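Long-range contacts in FtsZ-like protein of unknown function (Nostoc punctiforme, PDB 3C8L), which is of unknown function but is an FtsZ-like member of a conserved hypothetical protein family, here in an assembly of four chains: residues Val60-Tyr64 against Glu107-Ile112; Pro51-Ile56 against Leu77-Thr83. All blocks are in the same frame, centred on the assembly; numbering follows the deposited sequence. Where two conformers were deposited one is given.

Interaction 1 of 2, residues Val60-Tyr64 against Glu107-Ile112; sequences VAVPY and EMLIAI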
loop_
_atom_site.group_PDB
_atom_site.type_symbol
_atom_site.label_atom_id
_atom_site.label_comp_id
_atom_site.label_asym_id
_atom_site.label_seq_id
_atom_site.Cartn_x
_atom_site.Cartn_y
_atom_site.Cartn_z
ATOM N N VAL A 60 16.680 6.201 -0.280
ATOM C CA VAL A 60 16.010 5.852 -1.527
ATOM C C VAL A 60 16.873 4.997 -2.438
ATOM O O VAL A 60 18.076 5.246 -2.555
ATOM C CB VAL A 60 15.596 7.138 -2.316
ATOM C CG1 VAL A 60 15.214 6.824 -3.776
ATOM C CG2 VAL A 60 14.437 7.847 -1.597
ATOM N N ALA A 61 16.275 3.963 -3.037
ATOM C CA ALA A 61 16.927 3.133 -4.042
ATOM C C ALA A 61 16.048 3.228 -5.285
ATOM O O ALA A 61 14.826 3.024 -5.216
ATOM C CB ALA A 61 17.150 1.720 -3.579
ATOM N N VAL A 62 16.665 3.539 -6.424
ATOM C CA VAL A 62 15.914 3.743 -7.652
ATOM C C VAL A 62 16.880 3.645 -8.838
ATOM O O VAL A 62 18.086 3.837 -8.659
ATOM C CB VAL A 62 15.289 5.205 -7.627
ATOM C CG1 VAL A 62 16.412 6.282 -7.592
ATOM C CG2 VAL A 62 14.344 5.479 -8.772
ATOM N N PRO A 63 16.367 3.326 -10.043
ATOM C CA PRO A 63 17.254 3.394 -11.204
ATOM C C PRO A 63 17.649 4.865 -11.463
ATOM O O PRO A 63 16.873 5.779 -11.178
ATOM C CB PRO A 63 16.422 2.797 -12.341
ATOM C CG PRO A 63 15.268 2.129 -11.687
ATOM C CD PRO A 63 15.055 2.750 -10.384
ATOM N N TYR A 64 18.848 5.058 -12.001
ATOM C CA TYR A 64 19.386 6.392 -12.332
ATOM C C TYR A 64 19.367 7.290 -11.094
ATOM O O TYR A 64 18.854 8.421 -11.140
ATOM C CB TYR A 64 18.589 7.011 -13.478
ATOM C CG TYR A 64 18.367 6.082 -14.638
ATOM C CD1 TYR A 64 19.407 5.750 -15.494
ATOM C CD2 TYR A 64 17.120 5.548 -14.900
ATOM C CE1 TYR A 64 19.204 4.882 -16.556
ATOM C CE2 TYR A 64 16.898 4.692 -15.953
ATOM C CZ TYR A 64 17.943 4.359 -16.783
ATOM O OH TYR A 64 17.757 3.524 -17.858
ATOM N N GLU A 107 10.571 2.820 -20.463
ATOM C CA GLU A 107 10.802 2.372 -19.111
ATOM C C GLU A 107 9.869 2.947 -18.047
ATOM O O GLU A 107 9.379 4.077 -18.160
ATOM C CB GLU A 107 12.216 2.802 -18.689
ATOM C CG GLU A 107 13.353 2.215 -19.526
ATOM C CD GLU A 107 14.731 2.638 -19.101
ATOM O OE1 GLU A 107 14.871 3.541 -18.288
ATOM O OE2 GLU A 107 15.712 2.048 -19.622
HETATM N N MSE A 108 9.500 2.095 -17.101
HETATM C CA MSE A 108 8.756 2.539 -15.909
HETATM C C MSE A 108 9.804 2.365 -14.826
HETATM O O MSE A 108 10.451 1.315 -14.750
HETATM C CB MSE A 108 7.508 1.735 -15.535
HETATM C CG MSE A 108 6.351 1.863 -16.463
HETATM SE SE MSE A 108 4.718 1.283 -15.597
HETATM C CE MSE A 108 5.028 -0.551 -15.775
ATOM N N LEU A 109 9.953 3.382 -13.984
ATOM C CA LEU A 109 10.935 3.381 -12.918
ATOM C C LEU A 109 10.268 3.229 -11.564
ATOM O O LEU A 109 9.345 3.992 -11.226
ATOM C CB LEU A 109 11.751 4.683 -12.945
ATOM C CG LEU A 109 12.337 5.071 -14.317
ATOM C CD1 LEU A 109 13.144 6.387 -14.183
ATOM C CD2 LEU A 109 13.201 3.967 -14.899
ATOM N N ILE A 110 10.775 2.287 -10.776
ATOM C CA ILE A 110 10.247 2.003 -9.461
ATOM C C ILE A 110 11.297 2.282 -8.394
ATOM O O ILE A 110 12.419 1.773 -8.453
ATOM C CB ILE A 110 9.730 0.547 -9.358
ATOM C CG1 ILE A 110 8.724 0.242 -10.470
ATOM C CG2 ILE A 110 9.144 0.354 -7.968
ATOM C CD1 ILE A 110 8.287 -1.194 -10.521
ATOM N N ALA A 111 10.948 3.157 -7.443
ATOM C CA ALA A 111 11.780 3.510 -6.319
ATOM C C ALA A 111 11.229 2.940 -5.023
ATOM O O ALA A 111 10.023 2.753 -4.894
ATOM C CB ALA A 111 11.827 5.074 -6.130
ATOM N N ILE A 112 12.156 2.708 -4.108
ATOM C CA ILE A 112 11.869 2.319 -2.743
ATOM C C ILE A 112 12.385 3.423 -1.827
ATOM O O ILE A 112 13.467 3.967 -2.061
ATOM C CB ILE A 112 12.596 1.022 -2.383
ATOM C CG1 ILE A 112 12.013 -0.120 -3.202
ATOM C CG2 ILE A 112 12.515 0.720 -0.872
ATOM C CD1 ILE A 112 12.834 -1.325 -3.114
#
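Ala61 and Ile112 pair backbone to backbone: the N-H of Ala61 reaches Ile112 O at 3.0 Å, and Ile112 N returns a bond of 2.9 Å to Ala61 O. One step along, Val62 lays CB and CG2 against the methyl of Ala111, CG2 to CB 3.7 Å. Its chi1 of 63° sets CG2 anti to the backbone N, and that branch does the touching. Pro63 then brings its ring CD to 3.4 Å from Ile110 O, having no N-H to donate to it. Tyr64 carries the contact on through its side chain. Its hydroxyl donates to Glu107 OE1 over 2.9 Å, on the syn lone pair, with ring and carboxylate only 17° from coplanar; Leu109 CD2 meets the same ring at its edge, 3.9 Å from CE2. The two strands are antiparallel neighbours in a mixed sheet, their short axes 160° apart. Outside the pair, helix 22-34 packs on Val60, Val62, Leu109 and Ala111 through Pro22, Ala25 and Ala26, whereas Ala61 and Ile112 project from the other face onto Met91 and Gly90 of the second subunit. Asn105 OD1 accepts the N-H of Glu107, where strand 107-120 begins.

Interaction 2 of 2, residues Pro51-Ile56 against Leu77-Thr83; sequences PNEMII and LPFGRKT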
loop_
_atom_site.group_PDB
_atom_site.type_symbol
_atom_site.label_atom_id
_atom_site.label_comp_id
_atom_site.label_asym_id
_atom_site.label_seq_id
_atom_site.Cartn_x
_atom_site.Cartn_y
_atom_site.Cartn_z
ATOM N N PRO A 51 7.278 18.176 16.841
ATOM C CA PRO A 51 7.647 17.180 15.848
ATOM C C PRO A 51 8.708 17.658 14.841
ATOM O O PRO A 51 9.429 16.840 14.318
ATOM C CB PRO A 51 6.307 16.850 15.151
ATOM C CG PRO A 51 5.405 17.853 15.545
ATOM C CD PRO A 51 5.818 18.392 16.848
ATOM N N ASN A 52 8.797 18.970 14.634
ATOM C CA ASN A 52 9.785 19.532 13.694
ATOM C C ASN A 52 11.226 19.346 14.177
ATOM O O ASN A 52 12.171 19.577 13.412
ATOM C CB ASN A 52 9.497 20.998 13.439
ATOM C CG ASN A 52 10.286 21.556 12.250
ATOM O OD1 ASN A 52 10.256 20.990 11.152
ATOM N ND2 ASN A 52 10.976 22.665 12.467
ATOM N N GLU A 53 11.392 18.960 15.443
ATOM C CA GLU A 53 12.705 18.675 15.986
ATOM C C GLU A 53 13.153 17.240 15.706
ATOM O O GLU A 53 14.307 16.921 15.959
ATOM C CB GLU A 53 12.734 18.943 17.489
ATOM C CG GLU A 53 12.523 20.392 17.795
ATOM C CD GLU A 53 12.442 20.690 19.278
ATOM O OE1 GLU A 53 12.423 19.737 20.092
ATOM O OE2 GLU A 53 12.388 21.893 19.612
HETATM N N MSE A 54 12.271 16.371 15.216
HETATM C CA MSE A 54 12.695 15.006 14.988
HETATM C C MSE A 54 13.674 14.890 13.847
HETATM O O MSE A 54 13.596 15.632 12.875
HETATM C CB MSE A 54 11.537 14.048 14.745
HETATM C CG MSE A 54 10.594 13.942 15.905
HETATM SE SE MSE A 54 9.530 12.379 15.758
HETATM C CE MSE A 54 8.904 12.697 13.902
ATOM N N ILE A 55 14.576 13.931 13.980
ATOM C CA ILE A 55 15.580 13.647 12.984
ATOM C C ILE A 55 14.923 12.636 12.051
ATOM O O ILE A 55 14.432 11.581 12.516
ATOM C CB ILE A 55 16.843 13.013 13.617
ATOM C CG1 ILE A 55 17.500 14.034 14.550
ATOM C CG2 ILE A 55 17.762 12.580 12.523
ATOM C CD1 ILE A 55 18.576 13.441 15.426
ATOM N N ILE A 56 14.877 12.965 10.768
ATOM C CA ILE A 56 14.293 12.081 9.778
ATOM C C ILE A 56 15.312 11.808 8.679
ATOM O O ILE A 56 15.743 12.711 7.981
ATOM C CB ILE A 56 12.996 12.652 9.177
ATOM C CG1 ILE A 56 12.019 13.055 10.301
ATOM C CG2 ILE A 56 12.376 11.601 8.240
ATOM C CD1 ILE A 56 10.708 13.669 9.789
ATOM N N LEU A 77 8.422 15.435 2.981
ATOM C CA LEU A 77 8.287 15.330 4.423
ATOM C C LEU A 77 7.754 16.635 4.973
ATOM O O LEU A 77 8.280 17.717 4.648
ATOM C CB LEU A 77 9.621 14.998 5.065
ATOM C CG LEU A 77 10.296 13.670 4.712
ATOM C CD1 LEU A 77 11.707 13.646 5.266
ATOM C CD2 LEU A 77 9.484 12.463 5.192
ATOM N N PRO A 78 6.710 16.549 5.817
ATOM C CA PRO A 78 6.075 17.717 6.357
ATOM C C PRO A 78 6.839 18.518 7.417
ATOM O O PRO A 78 6.522 19.664 7.644
ATOM C CB PRO A 78 4.769 17.131 6.966
ATOM C CG PRO A 78 5.089 15.735 7.296
ATOM C CD PRO A 78 6.008 15.300 6.222
ATOM N N PHE A 79 7.862 17.944 8.016
ATOM C CA PHE A 79 8.604 18.598 9.067
ATOM C C PHE A 79 9.825 17.756 9.347
ATOM O O PHE A 79 10.020 16.682 8.743
ATOM C CB PHE A 79 7.750 18.675 10.335
ATOM C CG PHE A 79 7.124 17.375 10.721
ATOM C CD1 PHE A 79 7.872 16.317 11.222
ATOM C CD2 PHE A 79 5.743 17.203 10.583
ATOM C CE1 PHE A 79 7.256 15.103 11.537
ATOM C CE2 PHE A 79 5.137 16.019 10.932
ATOM C CZ PHE A 79 5.885 14.970 11.386
ATOM N N GLY A 80 10.659 18.282 10.241
ATOM C CA GLY A 80 11.832 17.581 10.737
ATOM C C GLY A 80 13.176 18.062 10.213
ATOM O O GLY A 80 13.256 18.896 9.313
ATOM N N ARG A 81 14.228 17.478 10.778
ATOM C CA ARG A 81 15.634 17.738 10.426
ATOM C C ARG A 81 15.935 16.583 9.497
ATOM O O ARG A 81 16.165 15.453 9.958
ATOM C CB ARG A 81 16.471 17.747 11.684
ATOM C CG ARG A 81 16.079 18.873 12.635
ATOM C CD ARG A 81 16.845 18.861 13.940
ATOM N NE ARG A 81 16.423 19.964 14.777
ATOM C CZ ARG A 81 16.933 20.243 15.977
ATOM N NH1 ARG A 81 17.933 19.540 16.488
ATOM N NH2 ARG A 81 16.456 21.277 16.624
ATOM N N LYS A 82 15.962 16.899 8.201
ATOM C CA LYS A 82 15.938 15.896 7.134
ATOM C C LYS A 82 17.201 15.651 6.371
ATOM O O LYS A 82 17.892 16.604 6.002
ATOM C CB LYS A 82 14.944 16.377 6.044
ATOM C CG LYS A 82 13.604 16.819 6.503
ATOM C CD LYS A 82 12.768 17.469 5.382
ATOM C CE LYS A 82 11.561 18.191 5.857
ATOM N NZ LYS A 82 10.904 18.912 4.718
ATOM N N THR A 83 17.477 14.381 6.068
ATOM C CA THR A 83 18.597 14.039 5.224
ATOM C C THR A 83 18.144 12.977 4.223
ATOM O O THR A 83 17.192 12.204 4.492
ATOM C CB THR A 83 19.803 13.518 5.975
ATOM O OG1 THR A 83 19.478 12.280 6.602
ATOM C CG2 THR A 83 20.306 14.497 7.002
HETATM O O HOH W 1 14.154 21.408 14.162
#
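Pro51 sets its CB over the centre of the Phe79 ring, 4.2 Å from the centroid and 11° off the normal, a CH-pi contact on one face; Trp43 of helix 42-46 packs on the same proline. Asn52 follows. With CG anti to the backbone N (chi1 -167°), its OD1 accepts the Gly80 N-H at 2.9 Å, an almost straight bond whose donor is tilted from the amide carbonyl plane. The backbone O of Asn52 also takes a water that accepts from Arg81 NE. Glu53 lies alongside Arg81, and its O sits over one face of the guanidinium, but its carboxylate OE1 is bonded to Ser49 N. Met54, a selenomethionine, bends at its far end and, in the conformer given here, puts CE at the edge of the Phe79 ring; Met54 O accepts Arg81 N at 2.9 Å and lies 3.4 Å from Gly80 CA. From Ile55 the chains run parallel: Ile56 N donates to Arg81 O, and Ile56 O accepts Thr83 N at 3.1 Å. Ile56 also spreads its branches, CG2 to Leu77 CD1 at 3.7 Å and CD1 to Phe79 O at 3.3 Å. Strand 55-62, helix 70-74 and strand 81-94 form a beta-alpha-beta unit, and this contact joins its two parallel strands at their starts.

Overall arrangement
Strand 55-62 is common to both contacts, and they use its two ends: interaction 2 holds its start and interaction 1 its finish, with centres about 24 Å apart on opposite sides of the chain's centre. Strand 81-94 is its parallel neighbour and strand 107-120 its antiparallel one in the same mixed sheet. Along the chain the segments alternate, 51-56, 60-64, 77-83, 107-112, so the two pairings cross along the chain. Helix 22-34 packs against both, through Leu77 at one end and Val62 and Leu109 at the other. Together they tie the shared strand to later parts of the chain at both ends, while interaction 1 also faces the second subunit and interaction 2 the third.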